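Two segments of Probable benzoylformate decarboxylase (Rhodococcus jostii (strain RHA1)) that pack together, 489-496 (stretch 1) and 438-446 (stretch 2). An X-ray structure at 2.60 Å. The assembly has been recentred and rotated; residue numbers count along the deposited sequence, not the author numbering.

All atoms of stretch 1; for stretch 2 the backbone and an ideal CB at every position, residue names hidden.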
ATOM      1  N   LEU C 489      28.659 -29.692  -2.423  1.00 78.69           N
ATOM      2  CA  LEU C 489      28.068 -28.389  -2.797  1.00 78.31           C
ATOM      3  C   LEU C 489      29.191 -27.377  -3.007  1.00 77.53           C
ATOM      4  O   LEU C 489      29.200 -26.744  -4.056  1.00 79.17           O
ATOM      5  CB  LEU C 489      27.085 -27.946  -1.724  1.00 78.18           C
ATOM      6  CG  LEU C 489      25.797 -28.763  -1.638  1.00 79.07           C
ATOM      7  CD1 LEU C 489      24.783 -28.009  -0.792  1.00 80.93           C
ATOM      8  CD2 LEU C 489      25.187 -29.014  -3.001  1.00 79.29           C
ATOM      9  N   ALA C 490      30.143 -27.294  -2.092  1.00 77.40           N
ATOM     10  CA  ALA C 490      31.305 -26.381  -2.204  1.00 78.64           C
ATOM     11  C   ALA C 490      32.034 -26.617  -3.525  1.00 80.20           C
ATOM     12  O   ALA C 490      32.349 -25.663  -4.217  1.00 81.17           O
ATOM     13  CB  ALA C 490      32.244 -26.565  -1.038  1.00 78.21           C
ATOM     14  N   GLU C 491      32.313 -27.869  -3.865  1.00 84.77           N
ATOM     15  CA  GLU C 491      33.153 -28.194  -5.042  1.00 87.21           C
ATOM     16  C   GLU C 491      32.300 -27.913  -6.269  1.00 86.02           C
ATOM     17  O   GLU C 491      32.843 -27.430  -7.269  1.00 88.67           O
ATOM     18  CB  GLU C 491      33.732 -29.603  -4.941  1.00 91.47           C
ATOM     19  CG  GLU C 491      34.793 -29.731  -3.826  1.00 94.72           C
ATOM     20  CD  GLU C 491      35.413 -31.132  -3.643  1.00100.56           C
ATOM     21  OE1 GLU C 491      36.513 -31.242  -2.978  1.00101.04           O
ATOM     22  OE2 GLU C 491      34.836 -32.134  -4.201  1.00100.04           O
ATOM     23  N   GLY C 492      30.992 -28.100  -6.150  1.00 84.04           N
ATOM     24  CA  GLY C 492      30.025 -27.708  -7.195  1.00 82.26           C
ATOM     25  C   GLY C 492      30.137 -26.248  -7.572  1.00 78.69           C
ATOM     26  O   GLY C 492      29.913 -25.952  -8.731  1.00 78.13           O
ATOM     27  N   TYR C 493      30.465 -25.373  -6.625  1.00 76.51           N
ATOM     28  CA  TYR C 493      30.559 -23.911  -6.850  1.00 74.77           C
ATOM     29  C   TYR C 493      32.022 -23.475  -6.919  1.00 74.82           C
ATOM     30  O   TYR C 493      32.269 -22.322  -7.190  1.00 77.26           O
ATOM     31  CB  TYR C 493      29.701 -23.175  -5.822  1.00 73.39           C
ATOM     32  CG  TYR C 493      28.218 -23.217  -6.132  1.00 72.98           C
ATOM     33  CD1 TYR C 493      27.753 -22.903  -7.389  1.00 73.14           C
ATOM     34  CD2 TYR C 493      27.271 -23.576  -5.189  1.00 72.92           C
ATOM     35  CE1 TYR C 493      26.404 -22.936  -7.701  1.00 73.36           C
ATOM     36  CE2 TYR C 493      25.911 -23.596  -5.480  1.00 72.84           C
ATOM     37  CZ  TYR C 493      25.472 -23.273  -6.751  1.00 73.11           C
ATOM     38  OH  TYR C 493      24.162 -23.284  -7.145  1.00 73.29           O
ATOM     39  N   GLY C 494      32.976 -24.398  -6.863  1.00 75.52           N
ATOM     40  CA  GLY C 494      34.399 -24.081  -7.098  1.00 74.43           C
ATOM     41  C   GLY C 494      35.092 -23.665  -5.824  1.00 73.85           C
ATOM     42  O   GLY C 494      36.188 -23.079  -5.911  1.00 73.90           O
ATOM     43  N   VAL C 495      34.495 -23.955  -4.669  1.00 73.75           N
ATOM     44  CA  VAL C 495      35.189 -23.827  -3.359  1.00 74.50           C
ATOM     45  C   VAL C 495      35.690 -25.193  -2.856  1.00 76.77           C
ATOM     46  O   VAL C 495      34.938 -26.154  -2.835  1.00 74.99           O
ATOM     47  CB  VAL C 495      34.285 -23.144  -2.333  1.00 71.98           C
ATOM     48  CG1 VAL C 495      34.957 -23.003  -0.971  1.00 71.04           C
ATOM     49  CG2 VAL C 495      33.881 -21.807  -2.857  1.00 72.05           C
ATOM     50  N   ARG C 496      36.926 -25.199  -2.382  1.00 81.82           N
ATOM     51  CA  ARG C 496      37.638 -26.366  -1.806  1.00 87.90           C
ATOM     52  C   ARG C 496      36.969 -26.671  -0.464  1.00 87.03           C
ATOM     53  O   ARG C 496      36.858 -25.764   0.345  1.00 85.85           O
ATOM     54  CB  ARG C 496      39.147 -26.047  -1.753  1.00 95.61           C
ATOM     55  CG  ARG C 496      39.932 -26.483  -0.511  1.00105.49           C
ATOM     56  CD  ARG C 496      41.374 -25.940  -0.376  1.00115.03           C
ATOM     57  NE  ARG C 496      42.314 -26.956   0.143  1.00126.72           N
ATOM     58  CZ  ARG C 496      42.714 -27.103   1.415  1.00126.18           C
ATOM     59  NH1 ARG C 496      42.293 -26.261   2.357  1.00119.85           N
ATOM     60  NH2 ARG C 496      43.525 -28.117   1.718  1.00121.34           N
ATOM     61  N   UNK C 438      23.505 -20.635  -0.448  1.00 75.13           N
ATOM     62  CA  UNK C 438      24.595 -21.594  -0.819  1.00 73.30           C
ATOM     63  C   UNK C 438      25.332 -21.053  -2.035  1.00 73.47           C
ATOM     64  O   UNK C 438      26.555 -21.217  -2.129  1.00 72.76           O
ATOM     65  CB  UNK C 438      24.041 -22.989  -1.116  1.00 73.30           C
ATOM     66  N   UNK C 439      24.610 -20.406  -2.946  1.00 74.94           N
ATOM     67  CA  UNK C 439      25.166 -19.921  -4.234  1.00 75.67           C
ATOM     68  C   UNK C 439      26.189 -18.804  -3.991  1.00 73.24           C
ATOM     69  O   UNK C 439      26.919 -18.541  -4.913  1.00 73.98           O
ATOM     70  CB  UNK C 439      24.048 -19.415  -5.148  1.00 75.67           C
ATOM     71  N   UNK C 440      26.241 -18.159  -2.829  1.00 70.49           N
ATOM     72  CA  UNK C 440      27.268 -17.138  -2.549  1.00 70.26           C
ATOM     73  C   UNK C 440      28.649 -17.771  -2.542  1.00 71.68           C
ATOM     74  O   UNK C 440      29.647 -17.019  -2.620  1.00 72.61           O
ATOM     75  CB  UNK C 440      27.001 -16.446  -1.211  1.00 70.26           C
ATOM     76  N   UNK C 441      28.734 -19.096  -2.445  1.00 72.48           N
ATOM     77  CA  UNK C 441      30.044 -19.776  -2.505  1.00 73.73           C
ATOM     78  C   UNK C 441      30.676 -19.555  -3.876  1.00 73.89           C
ATOM     79  O   UNK C 441      31.903 -19.369  -3.939  1.00 73.53           O
ATOM     80  CB  UNK C 441      29.899 -21.273  -2.223  1.00 73.73           C
ATOM     81  N   UNK C 442      29.871 -19.585  -4.937  1.00 74.76           N
ATOM     82  CA  UNK C 442      30.318 -19.281  -6.326  1.00 75.79           C
ATOM     83  C   UNK C 442      30.991 -17.909  -6.382  1.00 73.29           C
ATOM     84  O   UNK C 442      32.099 -17.834  -6.915  1.00 72.78           O
ATOM     85  CB  UNK C 442      29.137 -19.319  -7.298  1.00 75.79           C
ATOM     86  N   UNK C 443      30.366 -16.891  -5.797  1.00 71.58           N
ATOM     87  CA  UNK C 443      30.908 -15.517  -5.773  1.00 71.25           C
ATOM     88  C   UNK C 443      32.268 -15.531  -5.082  1.00 69.78           C
ATOM     89  O   UNK C 443      33.215 -14.990  -5.628  1.00 70.27           O
ATOM     90  CB  UNK C 443      29.954 -14.557  -5.060  1.00 71.25           C
ATOM     91  N   UNK C 444      32.401 -16.211  -3.968  1.00 68.96           N
ATOM     92  CA  UNK C 444      33.693 -16.324  -3.251  1.00 69.24           C
ATOM     93  C   UNK C 444      34.745 -16.956  -4.155  1.00 70.96           C
ATOM     94  O   UNK C 444      35.930 -16.514  -4.148  1.00 71.12           O
ATOM     95  CB  UNK C 444      33.538 -17.151  -1.973  1.00 69.24           C
ATOM     96  N   UNK C 445      34.352 -17.993  -4.893  1.00 73.10           N
ATOM     97  CA  UNK C 445      35.280 -18.703  -5.794  1.00 75.67           C
ATOM     98  C   UNK C 445      35.708 -17.776  -6.917  1.00 76.90           C
ATOM     99  O   UNK C 445      36.913 -17.560  -7.031  1.00 78.69           O
ATOM    100  CB  UNK C 445      34.636 -19.967  -6.367  1.00 75.67           C
ATOM    101  N   UNK C 446      34.745 -17.270  -7.698  1.00 78.82           N
ATOM    102  CA  UNK C 446      34.977 -16.309  -8.814  1.00 80.60           C
ATOM    103  C   UNK C 446      35.864 -15.149  -8.371  1.00 78.12           C
ATOM    104  O   UNK C 446      36.737 -14.830  -9.120  1.00 79.31           O
ATOM    105  CB  UNK C 446      33.648 -15.762  -9.339  1.00 80.60           C
TER

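Stretch 1 offers the last part of a helix, whose axis passes 8.8 Å from that of the stretch 2 helix at 49°, followed by a turn in which G494, with positive phi, completes a Schellman motif. No hydrogen bond joins the two stretches, so the choices along stretch 2 are largely matters of shape and apolar fit.

At position 438, CA-to-CB points toward stretch 1, and the ideal CB lies 4.8 Å from Y493 CE2 and 5.1 Å from L489 CD1. These distances leave room for more than a methyl group, and the surroundings are hydrocarbon; leucine, isoleucine, methionine or valine would suit. The deposited residue is I438. Its CD1 reaches L489 CD1 at 3.9 Å, while its CG2 lies 4.2 Å from Y493 CE2, so the branched side chain touches both neighbours.

Position 439 points sideways, with the ideal CB 4.4 Å from Y493 OH. A small or medium side chain fits beside the phenol, and a polar one could be considered because a hydroxyl is near. The residue is T439, with chi1 at 61° (p). It is the methyl that approaches the phenol, CG2 lying 3.5 Å from Y493 OH, and T439 CA sits over one face of the tyrosine ring. The phenol oxygen finds its hydrogen bond elsewhere in the structure.

Position 440 points away, and stretch 1 sets no preference there; it is A440.

Position 441 faces stretch 1 squarely. Its ideal CB is 4.1 Å from both V495 CG2 and Y493 CB and 5.3 Å from A490 CA, a setting that favours an aliphatic side chain able to extend along the helix; leucine or methionine would do so, and isoleucine is plausible. The residue is L441, in the m, t rotamer. Its CB packs on Y493 and V495, and its CD1 extends to 4.0 Å from A490 CA. The main chain contributes too: L441 O lies 3.3 Å from V495 CG2.

At position 442 the CB direction is sideways, yet the ideal CB is 3.8 Å from Y493 CD1. The ring of Y493 lies against the base of the side chain, which the CB of several residue types would satisfy, large ones included. The deposited residue is W442, chi1 -177° (t): its CB rests 3.8 Å from Y493 CD1, its indole lies beside Y493 O, with W442 CD1 4.0 Å from that atom, and its indole nitrogen is hydrogen-bonded elsewhere in the structure.

Position 443 points away and is free of stretch 1; it is S443. Position 444 is sideways, and its ideal CB is 4.8 Å from V495 CG2, so stretch 1 asks little here and small or modest apolar residues would do; it is A444.

Position 445 is the tightest. Its ideal CB lies 3.4 Å from Y493 O and 3.5 Å from G494 O, with V495 CG2 at 4.0 Å, so a small residue such as alanine, glycine or serine is expected. A445 CB lies 3.5 Å from Y493 O and 3.5 Å from G494 O.

Position 446 points sideways with nothing of stretch 1 near its CB, so polar residues are as suitable as others; Q446 makes no contact.

Stretch 2 438-446: ITALWSAAQ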
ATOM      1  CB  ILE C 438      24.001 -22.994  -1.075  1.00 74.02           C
ATOM      2  CG1 ILE C 438      25.079 -24.086  -1.103  1.00 75.11           C
ATOM      3  CG2 ILE C 438      23.153 -23.025  -2.337  1.00 73.43           C
ATOM      4  CD1 ILE C 438      25.722 -24.343   0.253  1.00 75.57           C
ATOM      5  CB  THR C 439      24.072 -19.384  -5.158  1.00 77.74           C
ATOM      6  OG1 THR C 439      23.479 -18.284  -4.464  1.00 78.55           O
ATOM      7  CG2 THR C 439      23.030 -20.418  -5.513  1.00 79.01           C
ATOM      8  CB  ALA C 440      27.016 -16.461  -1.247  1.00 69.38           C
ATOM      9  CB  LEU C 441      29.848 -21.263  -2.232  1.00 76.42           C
ATOM     10  CG  LEU C 441      29.625 -21.643  -0.778  1.00 77.04           C
ATOM     11  CD1 LEU C 441      29.437 -23.147  -0.685  1.00 78.44           C
ATOM     12  CD2 LEU C 441      30.798 -21.171   0.083  1.00 77.68           C
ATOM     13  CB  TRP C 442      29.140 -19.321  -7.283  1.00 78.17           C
ATOM     14  CG  TRP C 442      29.540 -19.100  -8.703  1.00 80.25           C
ATOM     15  CD1 TRP C 442      29.996 -20.051  -9.572  1.00 80.85           C
ATOM     16  CD2 TRP C 442      29.507 -17.861  -9.424  1.00 79.26           C
ATOM     17  NE1 TRP C 442      30.250 -19.483 -10.788  1.00 82.28           N
ATOM     18  CE2 TRP C 442      29.938 -18.142 -10.732  1.00 81.31           C
ATOM     19  CE3 TRP C 442      29.166 -16.557  -9.103  1.00 80.35           C
ATOM     20  CZ2 TRP C 442      30.042 -17.157 -11.709  1.00 81.21           C
ATOM     21  CZ3 TRP C 442      29.254 -15.580 -10.077  1.00 80.28           C
ATOM     22  CH2 TRP C 442      29.691 -15.881 -11.358  1.00 80.15           C
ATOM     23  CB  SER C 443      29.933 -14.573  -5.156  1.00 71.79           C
ATOM     24  OG  SER C 443      28.764 -14.515  -5.972  1.00 73.90           O
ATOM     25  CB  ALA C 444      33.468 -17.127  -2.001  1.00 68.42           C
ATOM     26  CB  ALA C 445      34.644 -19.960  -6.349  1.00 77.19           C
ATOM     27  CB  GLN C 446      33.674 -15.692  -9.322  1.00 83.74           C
ATOM     28  CG  GLN C 446      32.853 -16.650 -10.164  1.00 88.62           C
ATOM     29  CD  GLN C 446      33.672 -17.180 -11.320  1.00 91.31           C
ATOM     30  OE1 GLN C 446      34.058 -16.431 -12.220  1.00 96.78           O
ATOM     31  NE2 GLN C 446      33.929 -18.474 -11.323  1.00 88.23           N
TER
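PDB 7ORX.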